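Local coordinates for protein pyruvate kinase (Pyrobaculum aerophilum, PDB 3QTG) that catalyses the last step of glycolysis, the transfer of phosphate from phosphoenolpyruvate to ADP, giving pyruvate and ATP with the aid of a divalent metal cation, at residues Leu41-Arg46 / Lys71-Ala76; Gln348-Pro353 / Lys392-Gly397; Asn376-Ser381 / Lys434-Lys439. All coordinates share one frame; numbering follows the deposited sequence.

Contact 1: Leu41-Arg46 / Lys71-Ala76; sequences LVDGVR and KNRPLA
Arg-73 brings its guanidinium edge up to the backbone carbonyl of Val-42. Arg-73 NH2 gives Val-42 O the stronger bond, 2.8 Å at an N-H...O angle of 161°, while Arg-73 NH1 reaches Val-42 O only weakly at 3.3 Å. The Arg-73 chain bends at its third torsion (chi3 74°), which sets NE; Val-42 O lies close to the guanidinium plane. Leu-75 CD2 packs 3.4 Å from Val-42 O, so the carbonyl oxygen meets a methyl besides one good and one weak N-H bond. Asp-43 adds little to the grip: Asp-43 OD1 lies 3.8 Å from Arg-73 NH2, a long salt bridge with carboxylate and guanidinium planes 68° apart, and its carboxylate is paired chiefly with Arg-19. Beyond the side chains, Gly-44 and Ala-76 form a parallel bridge. Val-45 N donates to Ala-76 O at 2.8 Å, and Ala-76 N weakly to Asp-43 O. In the second shell, Leu-39 O and Tyr-67 OH also bond Arg-73 NH1. Strands 44-48 and 76-80 of the TIM barrel, joined in sequence by the crossover through helix 54-71, begin side by side here, with strand 18-22 flanking 44-48 and helix 331-343 packing against Leu-41 and Val-42.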
loop_
_atom_site.group_PDB
_atom_site.type_symbol
_atom_site.label_atom_id
_atom_site.label_comp_id
_atom_site.label_asym_id
_atom_site.label_seq_id
_atom_site.Cartn_x
_atom_site.Cartn_y
_atom_site.Cartn_z
ATOM N N LEU A 41 1.012 34.420 -24.495
ATOM C CA LEU A 41 0.276 33.863 -23.378
ATOM C C LEU A 41 -0.490 32.595 -23.740
ATOM O O LEU A 41 -1.262 32.089 -22.919
ATOM C CB LEU A 41 -0.664 34.920 -22.762
ATOM C CG LEU A 41 0.033 35.979 -21.896
ATOM C CD1 LEU A 41 -0.839 37.229 -21.701
ATOM C CD2 LEU A 41 0.464 35.408 -20.544
ATOM N N VAL A 42 -0.295 32.100 -24.962
ATOM C CA VAL A 42 -0.959 30.866 -25.408
ATOM C C VAL A 42 0.052 29.807 -25.843
ATOM O O VAL A 42 1.212 30.121 -26.154
ATOM C CB VAL A 42 -2.069 31.107 -26.505
ATOM C CG1 VAL A 42 -2.942 32.276 -26.125
ATOM C CG2 VAL A 42 -1.461 31.330 -27.924
ATOM N N ASP A 43 -0.389 28.551 -25.820
ATOM C CA ASP A 43 0.423 27.429 -26.280
ATOM C C ASP A 43 -0.126 26.872 -27.576
ATOM O O ASP A 43 0.522 26.062 -28.239
ATOM C CB ASP A 43 0.495 26.332 -25.209
ATOM C CG ASP A 43 1.022 26.852 -23.878
ATOM O OD1 ASP A 43 2.225 27.177 -23.767
ATOM O OD2 ASP A 43 0.235 26.953 -22.927
ATOM N N GLY A 44 -1.339 27.298 -27.916
ATOM C CA GLY A 44 -2.014 26.849 -29.121
ATOM C C GLY A 44 -3.200 27.719 -29.450
ATOM O O GLY A 44 -3.676 28.476 -28.611
ATOM N N VAL A 45 -3.680 27.613 -30.681
ATOM C CA VAL A 45 -4.793 28.436 -31.142
ATOM C C VAL A 45 -5.810 27.531 -31.788
ATOM O O VAL A 45 -5.445 26.515 -32.389
ATOM C CB VAL A 45 -4.377 29.592 -32.154
ATOM C CG1 VAL A 45 -3.331 30.531 -31.543
ATOM C CG2 VAL A 45 -3.900 29.028 -33.479
ATOM N N ARG A 46 -7.078 27.899 -31.644
ATOM C CA ARG A 46 -8.175 27.187 -32.264
ATOM C C ARG A 46 -8.816 28.079 -33.354
ATOM O O ARG A 46 -8.919 29.295 -33.198
ATOM C CB ARG A 46 -9.218 26.759 -31.209
ATOM C CG ARG A 46 -10.215 25.692 -31.726
ATOM C CD ARG A 46 -11.347 25.299 -30.750
ATOM N NE ARG A 46 -12.230 26.412 -30.510
ATOM C CZ ARG A 46 -13.514 26.515 -30.850
ATOM N NH1 ARG A 46 -14.200 25.554 -31.458
ATOM N NH2 ARG A 46 -14.128 27.627 -30.540
ATOM N N LYS A 71 9.463 34.505 -32.585
ATOM C CA LYS A 71 9.699 34.276 -31.152
ATOM C C LYS A 71 10.276 32.897 -30.845
ATOM O O LYS A 71 10.539 32.561 -29.676
ATOM C CB LYS A 71 8.424 34.528 -30.326
ATOM C CG LYS A 71 7.819 35.924 -30.476
ATOM C CD LYS A 71 8.756 37.023 -29.989
ATOM C CE LYS A 71 7.969 38.171 -29.390
ATOM N NZ LYS A 71 8.677 39.479 -29.538
ATOM N N ASN A 72 10.480 32.107 -31.898
ATOM C CA ASN A 72 10.952 30.726 -31.756
ATOM C C ASN A 72 10.075 29.910 -30.785
ATOM O O ASN A 72 10.582 29.195 -29.909
ATOM C CB ASN A 72 12.412 30.725 -31.322
ATOM C CG ASN A 72 13.156 29.500 -31.788
ATOM O OD1 ASN A 72 13.175 29.178 -32.982
ATOM N ND2 ASN A 72 13.799 28.819 -30.853
ATOM N N ARG A 73 8.758 30.042 -30.941
ATOM C CA ARG A 73 7.786 29.367 -30.070
ATOM C C ARG A 73 6.813 28.552 -30.869
ATOM O O ARG A 73 5.874 29.113 -31.435
ATOM C CB ARG A 73 6.996 30.363 -29.227
ATOM C CG ARG A 73 7.752 30.896 -28.053
ATOM C CD ARG A 73 6.850 31.665 -27.120
ATOM N NE ARG A 73 5.997 30.766 -26.360
ATOM C CZ ARG A 73 4.664 30.809 -26.349
ATOM N NH1 ARG A 73 3.989 31.718 -27.067
ATOM N NH2 ARG A 73 4.002 29.929 -25.612
ATOM N N PRO A 74 7.013 27.222 -30.898
ATOM C CA PRO A 74 6.114 26.287 -31.586
ATOM C C PRO A 74 4.722 26.389 -30.980
ATOM O O PRO A 74 4.576 26.335 -29.758
ATOM C CB PRO A 74 6.713 24.912 -31.260
ATOM C CG PRO A 74 8.159 25.197 -30.894
ATOM C CD PRO A 74 8.116 26.523 -30.205
ATOM N N LEU A 75 3.714 26.569 -31.825
ATOM C CA LEU A 75 2.346 26.704 -31.354
ATOM C C LEU A 75 1.521 25.700 -32.104
ATOM O O LEU A 75 1.747 25.474 -33.285
ATOM C CB LEU A 75 1.808 28.123 -31.600
ATOM C CG LEU A 75 2.384 29.298 -30.796
ATOM C CD1 LEU A 75 1.713 30.604 -31.222
ATOM C CD2 LEU A 75 2.267 29.116 -29.276
ATOM N N ALA A 76 0.585 25.073 -31.415
ATOM C CA ALA A 76 -0.360 24.170 -32.059
ATOM C C ALA A 76 -1.460 24.975 -32.735
ATOM O O ALA A 76 -2.001 25.924 -32.147
ATOM C CB ALA A 76 -0.970 23.204 -31.041
#

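Contact 2: Gln348-Pro353 / Lys392-Gly397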
loop_
_atom_site.group_PDB
_atom_site.type_symbol
_atom_site.label_atom_id
_atom_site.label_comp_id
_atom_site.label_asym_id
_atom_site.label_seq_id
_atom_site.Cartn_x
_atom_site.Cartn_y
_atom_site.Cartn_z
ATOM N N GLN A 348 -3.859 17.965 -7.902
ATOM C CA GLN A 348 -4.231 16.858 -7.050
ATOM C C GLN A 348 -3.970 15.548 -7.748
ATOM O O GLN A 348 -4.537 15.293 -8.805
ATOM C CB GLN A 348 -5.670 16.981 -6.577
ATOM C CG GLN A 348 -5.746 17.614 -5.196
ATOM C CD GLN A 348 -7.143 18.101 -4.839
ATOM O OE1 GLN A 348 -7.594 17.931 -3.699
ATOM N NE2 GLN A 348 -7.836 18.719 -5.811
ATOM N N ILE A 349 -3.100 14.734 -7.135
ATOM C CA ILE A 349 -2.685 13.425 -7.660
ATOM C C ILE A 349 -3.666 12.855 -8.706
ATOM O O ILE A 349 -4.756 12.393 -8.377
ATOM C CB ILE A 349 -2.387 12.402 -6.520
ATOM C CG1 ILE A 349 -1.275 12.938 -5.599
ATOM C CG2 ILE A 349 -2.021 11.014 -7.108
ATOM C CD1 ILE A 349 -1.025 12.105 -4.346
ATOM N N PRO A 350 -3.271 12.906 -9.979
ATOM C CA PRO A 350 -4.175 12.492 -11.053
ATOM C C PRO A 350 -4.327 10.973 -11.159
ATOM O O PRO A 350 -3.449 10.218 -10.698
ATOM C CB PRO A 350 -3.508 13.057 -12.313
ATOM C CG PRO A 350 -2.084 13.131 -11.977
ATOM C CD PRO A 350 -1.960 13.340 -10.488
ATOM N N GLN A 351 -5.457 10.546 -11.718
ATOM C CA GLN A 351 -5.646 9.184 -12.227
ATOM C C GLN A 351 -4.390 8.719 -12.992
ATOM O O GLN A 351 -3.909 9.420 -13.903
ATOM C CB GLN A 351 -6.888 9.170 -13.144
ATOM C CG GLN A 351 -7.092 7.923 -13.976
ATOM C CD GLN A 351 -7.695 6.778 -13.176
ATOM O OE1 GLN A 351 -8.809 6.888 -12.639
ATOM N NE2 GLN A 351 -6.969 5.669 -13.098
ATOM N N SER A 352 -3.853 7.555 -12.609
ATOM C CA SER A 352 -2.702 6.965 -13.305
ATOM C C SER A 352 -3.172 6.241 -14.562
ATOM O O SER A 352 -4.217 5.594 -14.546
ATOM C CB SER A 352 -1.958 5.971 -12.397
ATOM O OG SER A 352 -0.732 5.530 -12.992
ATOM N N PRO A 353 -2.413 6.343 -15.658
ATOM C CA PRO A 353 -2.794 5.525 -16.806
ATOM C C PRO A 353 -2.514 4.029 -16.612
ATOM O O PRO A 353 -1.628 3.650 -15.846
ATOM C CB PRO A 353 -1.944 6.078 -17.954
ATOM C CG PRO A 353 -0.892 6.857 -17.348
ATOM C CD PRO A 353 -1.241 7.192 -15.927
ATOM N N LYS A 392 1.906 11.392 -20.049
ATOM C CA LYS A 392 0.648 10.807 -19.557
ATOM C C LYS A 392 0.761 10.355 -18.119
ATOM O O LYS A 392 -0.256 10.155 -17.464
ATOM C CB LYS A 392 0.150 9.665 -20.443
ATOM C CG LYS A 392 0.929 8.384 -20.334
ATOM C CD LYS A 392 0.498 7.408 -21.408
ATOM C CE LYS A 392 0.974 6.020 -21.038
ATOM N NZ LYS A 392 0.661 5.069 -22.112
ATOM N N PHE A 393 1.999 10.186 -17.633
ATOM C CA PHE A 393 2.201 9.826 -16.231
ATOM C C PHE A 393 2.319 11.056 -15.375
ATOM O O PHE A 393 2.608 10.940 -14.199
ATOM C CB PHE A 393 3.411 8.888 -16.038
ATOM C CG PHE A 393 3.204 7.529 -16.651
ATOM C CD1 PHE A 393 2.409 6.577 -16.015
ATOM C CD2 PHE A 393 3.767 7.220 -17.884
ATOM C CE1 PHE A 393 2.206 5.324 -16.600
ATOM C CE2 PHE A 393 3.579 5.988 -18.458
ATOM C CZ PHE A 393 2.799 5.034 -17.805
ATOM N N ARG A 394 2.105 12.235 -15.968
ATOM C CA ARG A 394 1.945 13.477 -15.202
ATOM C C ARG A 394 3.176 13.857 -14.355
ATOM O O ARG A 394 3.079 14.050 -13.131
ATOM C CB ARG A 394 0.648 13.449 -14.367
ATOM C CG ARG A 394 -0.656 13.469 -15.225
ATOM C CD ARG A 394 -0.703 14.719 -16.089
ATOM N NE ARG A 394 -1.950 14.948 -16.843
ATOM C CZ ARG A 394 -2.110 14.644 -18.120
ATOM N NH1 ARG A 394 -1.115 14.051 -18.750
ATOM N NH2 ARG A 394 -3.263 14.918 -18.768
ATOM N N PRO A 395 4.342 14.003 -15.016
ATOM C CA PRO A 395 5.515 14.540 -14.281
ATOM C C PRO A 395 5.184 15.938 -13.763
ATOM O O PRO A 395 4.404 16.660 -14.404
ATOM C CB PRO A 395 6.596 14.616 -15.355
ATOM C CG PRO A 395 5.767 14.658 -16.707
ATOM C CD PRO A 395 4.629 13.758 -16.441
ATOM N N ARG A 396 5.766 16.323 -12.629
ATOM C CA ARG A 396 5.304 17.488 -11.896
ATOM C C ARG A 396 6.116 18.727 -12.220
ATOM O O ARG A 396 5.941 19.777 -11.594
ATOM C CB ARG A 396 5.348 17.226 -10.380
ATOM C CG ARG A 396 4.230 16.367 -9.835
ATOM C CD ARG A 396 2.922 17.093 -9.978
ATOM N NE ARG A 396 1.972 16.740 -8.919
ATOM C CZ ARG A 396 0.957 15.895 -9.079
ATOM N NH1 ARG A 396 0.758 15.305 -10.259
ATOM N NH2 ARG A 396 0.147 15.647 -8.059
ATOM N N GLY A 397 7.021 18.602 -13.176
ATOM C CA GLY A 397 7.828 19.734 -13.623
ATOM C C GLY A 397 7.863 19.702 -15.128
ATOM O O GLY A 397 7.423 18.716 -15.748
HETATM O O HOH W 1 -1.438 10.260 -14.773
#
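Phe-393 and Arg-394 both start with CG anti to the carbonyl carbon (chi1 -67° in each), and from there the ring reaches Pro-353 while the arginine stem reaches Pro-350. The two prolines belong to the linker that leaves the TIM barrel after helix 331-343 and enters the C-terminal alpha/beta domain at helix 358-373; residues 392-397 are the loop of that domain between helix 385-391 and strand 399-403. Pro-353 sets CG over one face of the Phe-393 ring, 3.5 Å from CE1, and the same CG touches Lys-392 O at 3.4 Å. The ring also packs on Ala-363 and Val-367 of helix 358-373. An alanine at Phe-393 would probably open a gap between the linker and that helix, with Pro-353 CG deprived of the ring face it rests on. Pro-350 CG lies 3.6 Å from Arg-394 CG, against the aliphatic stem alone, since the guanidinium turns to Gly-315 O, Asp-317 and Trp-416. Arg-396 meets Pro-350 tip to tip, its NH1 at 3.4 Å from Pro-350 CD. Its NH2 also comes near Ile-349 N, but both are donors and no bond forms. No direct hydrogen bond joins the two segments. Instead a single water donates to both backbones, to Gln-351 O at 2.8 Å and to Lys-392 O at 2.9 Å.

Contact 3: Asn376-Ser381 / Lys434-Lys439; sequences NILVFS and KLISLK. With SO4 (sulfate ion), chain C.
In the C-terminal alpha/beta domain, helix 428-439 is part of the beta-alpha-beta crossover from strand 418-422 to strand 444-448, and on its way it packs over the inner strand 376-380. The axes of the two segments pass 9.0 Å apart, running roughly antiparallel at 148°. Leu-378 and Leu-435 carry the contact. Leu-435 CG stands anti to its backbone N (chi1 -176°), directed to the strand; Leu-435 CD2 meets Leu-378 CB at 3.7 Å and rests on the backbone at Val-379 O, 3.3 Å away. Leu-378 answers by sending CD2 to the helix, where it sits 3.9 Å from Ile-436 CA and 3.9 Å from Lys-439 O. Phe-444 and Ala-446 of the adjoining strand 444-448 touch both Leu-378 and Ile-436 and extend this apolar layer. Just past the strand, Ser-381 OG donates to sulfate O3 at 2.6 Å. The ion, probably from the crystallisation liquor, is also bound by the backbone N-H groups of Met-382, Ser-383, Thr-385 and Leu-386 and by Tyr-428 OH. The helix and strand themselves share no hydrogen bond, so their union rests on leucine methyls packed against apolar side chains and against the backbone of the other element, whereas the N-H groups clustered at the start of helix 385-391 are likely to make the strand's end receptive to anions.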
loop_
_atom_site.group_PDB
_atom_site.type_symbol
_atom_site.label_atom_id
_atom_site.label_comp_id
_atom_site.label_asym_id
_atom_site.label_seq_id
_atom_site.Cartn_x
_atom_site.Cartn_y
_atom_site.Cartn_z
ATOM N N ASN A 376 14.509 17.406 -13.446
ATOM C CA ASN A 376 13.787 17.639 -14.696
ATOM C C ASN A 376 14.037 16.535 -15.708
ATOM O O ASN A 376 15.141 15.978 -15.782
ATOM C CB ASN A 376 14.082 19.021 -15.306
ATOM C CG ASN A 376 13.303 20.144 -14.603
ATOM O OD1 ASN A 376 12.183 20.544 -15.014
ATOM N ND2 ASN A 376 13.864 20.613 -13.501
ATOM N N ILE A 377 12.992 16.222 -16.469
ATOM C CA ILE A 377 13.078 15.250 -17.546
ATOM C C ILE A 377 13.333 15.934 -18.859
ATOM O O ILE A 377 12.675 16.931 -19.200
ATOM C CB ILE A 377 11.813 14.360 -17.641
ATOM C CG1 ILE A 377 11.552 13.695 -16.289
ATOM C CG2 ILE A 377 11.926 13.348 -18.834
ATOM C CD1 ILE A 377 10.230 12.866 -16.193
ATOM N N LEU A 378 14.298 15.374 -19.590
ATOM C CA LEU A 378 14.634 15.792 -20.939
ATOM C C LEU A 378 14.418 14.594 -21.847
ATOM O O LEU A 378 14.813 13.496 -21.497
ATOM C CB LEU A 378 16.111 16.226 -21.007
ATOM C CG LEU A 378 16.587 17.574 -20.462
ATOM C CD1 LEU A 378 16.191 17.798 -19.003
ATOM C CD2 LEU A 378 18.123 17.647 -20.604
ATOM N N VAL A 379 13.785 14.791 -22.997
ATOM C CA VAL A 379 13.526 13.698 -23.945
ATOM C C VAL A 379 13.940 14.122 -25.334
ATOM O O VAL A 379 13.558 15.214 -25.787
ATOM C CB VAL A 379 11.998 13.346 -24.077
ATOM C CG1 VAL A 379 11.795 12.029 -24.833
ATOM C CG2 VAL A 379 11.317 13.298 -22.744
ATOM N N PHE A 380 14.682 13.259 -26.029
ATOM C CA PHE A 380 14.839 13.406 -27.468
ATOM C C PHE A 380 13.914 12.444 -28.215
ATOM O O PHE A 380 13.949 11.220 -28.042
ATOM C CB PHE A 380 16.293 13.336 -27.964
ATOM C CG PHE A 380 16.500 14.058 -29.284
ATOM C CD1 PHE A 380 16.720 15.432 -29.313
ATOM C CD2 PHE A 380 16.425 13.372 -30.489
ATOM C CE1 PHE A 380 16.893 16.111 -30.529
ATOM C CE2 PHE A 380 16.572 14.049 -31.715
ATOM C CZ PHE A 380 16.805 15.420 -31.725
ATOM N N SER A 381 13.063 13.038 -29.041
ATOM C CA SER A 381 11.930 12.342 -29.600
ATOM C C SER A 381 11.800 12.702 -31.074
ATOM O O SER A 381 11.720 13.877 -31.413
ATOM C CB SER A 381 10.675 12.747 -28.820
ATOM O OG SER A 381 9.599 11.873 -29.073
ATOM N N LYS A 434 22.964 17.475 -27.526
ATOM C CA LYS A 434 22.557 18.876 -27.759
ATOM C C LYS A 434 21.496 19.380 -26.783
ATOM O O LYS A 434 21.561 20.521 -26.321
ATOM C CB LYS A 434 22.023 19.079 -29.176
ATOM C CG LYS A 434 23.043 18.921 -30.278
ATOM C CD LYS A 434 22.317 18.910 -31.613
ATOM C CE LYS A 434 23.245 18.594 -32.774
ATOM N NZ LYS A 434 24.079 19.769 -33.139
ATOM N N LEU A 435 20.498 18.541 -26.497
ATOM C CA LEU A 435 19.482 18.865 -25.487
ATOM C C LEU A 435 20.071 18.970 -24.071
ATOM O O LEU A 435 19.706 19.862 -23.323
ATOM C CB LEU A 435 18.306 17.866 -25.535
ATOM C CG LEU A 435 17.074 18.075 -24.628
ATOM C CD1 LEU A 435 16.290 19.347 -24.991
ATOM C CD2 LEU A 435 16.158 16.846 -24.684
ATOM N N ILE A 436 20.967 18.061 -23.703
ATOM C CA ILE A 436 21.600 18.109 -22.387
ATOM C C ILE A 436 22.466 19.373 -22.277
ATOM O O ILE A 436 22.489 20.028 -21.228
ATOM C CB ILE A 436 22.447 16.843 -22.097
ATOM C CG1 ILE A 436 21.539 15.640 -21.846
ATOM C CG2 ILE A 436 23.380 17.071 -20.892
ATOM C CD1 ILE A 436 22.262 14.281 -21.799
ATOM N N SER A 437 23.157 19.721 -23.363
ATOM C CA SER A 437 23.974 20.925 -23.373
ATOM C C SER A 437 23.107 22.124 -23.095
ATOM O O SER A 437 23.451 22.970 -22.268
ATOM C CB SER A 437 24.675 21.104 -24.711
ATOM O OG SER A 437 25.788 20.245 -24.776
ATOM N N LEU A 438 21.961 22.157 -23.767
ATOM C CA LEU A 438 21.038 23.284 -23.713
ATOM C C LEU A 438 20.234 23.345 -22.405
ATOM O O LEU A 438 20.068 24.416 -21.838
ATOM C CB LEU A 438 20.105 23.221 -24.928
ATOM C CG LEU A 438 19.616 24.446 -25.702
ATOM C CD1 LEU A 438 18.642 25.285 -24.879
ATOM C CD2 LEU A 438 20.777 25.301 -26.239
ATOM N N LYS A 439 19.728 22.214 -21.920
ATOM C CA LYS A 439 18.787 22.239 -20.780
ATOM C C LYS A 439 19.220 21.413 -19.573
ATOM O O LYS A 439 18.397 21.063 -18.719
ATOM C CB LYS A 439 17.365 21.816 -21.215
ATOM C CG LYS A 439 16.720 22.710 -22.257
ATOM C CD LYS A 439 16.343 24.072 -21.679
ATOM C CE LYS A 439 15.641 24.917 -22.739
ATOM N NZ LYS A 439 15.129 26.189 -22.194
HETATM S S SO4 C . 10.122 8.800 -30.611
HETATM O O1 SO4 C . 11.423 9.244 -31.057
HETATM O O2 SO4 C . 9.110 9.338 -31.530
HETATM O O3 SO4 C . 9.845 9.288 -29.261
HETATM O O4 SO4 C . 10.005 7.341 -30.587
#

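Contacts 1 and 3 are buried, whereas contact 2 is only partly so and lies where barrel and alpha/beta domain join. Contact 1 belongs to the barrel and contact 3 to the C-terminal domain, with nearest atoms about 8 Å apart. Their chemistry follows: backbone hydrogen bonds and an arginine on a carbonyl between barrel strands, prolines against an aromatic ring and arginine side chains plus a bridging water in the linker, and van der Waals packing of leucines, without hydrogen bonds, between helix and strand. Contacts 2 and 3 alternate along the chain and touch directly, Pro-395 CB lying 4.1 Å from Ile-377 CD1, so the loop that meets the linker also borders the domain's sheet.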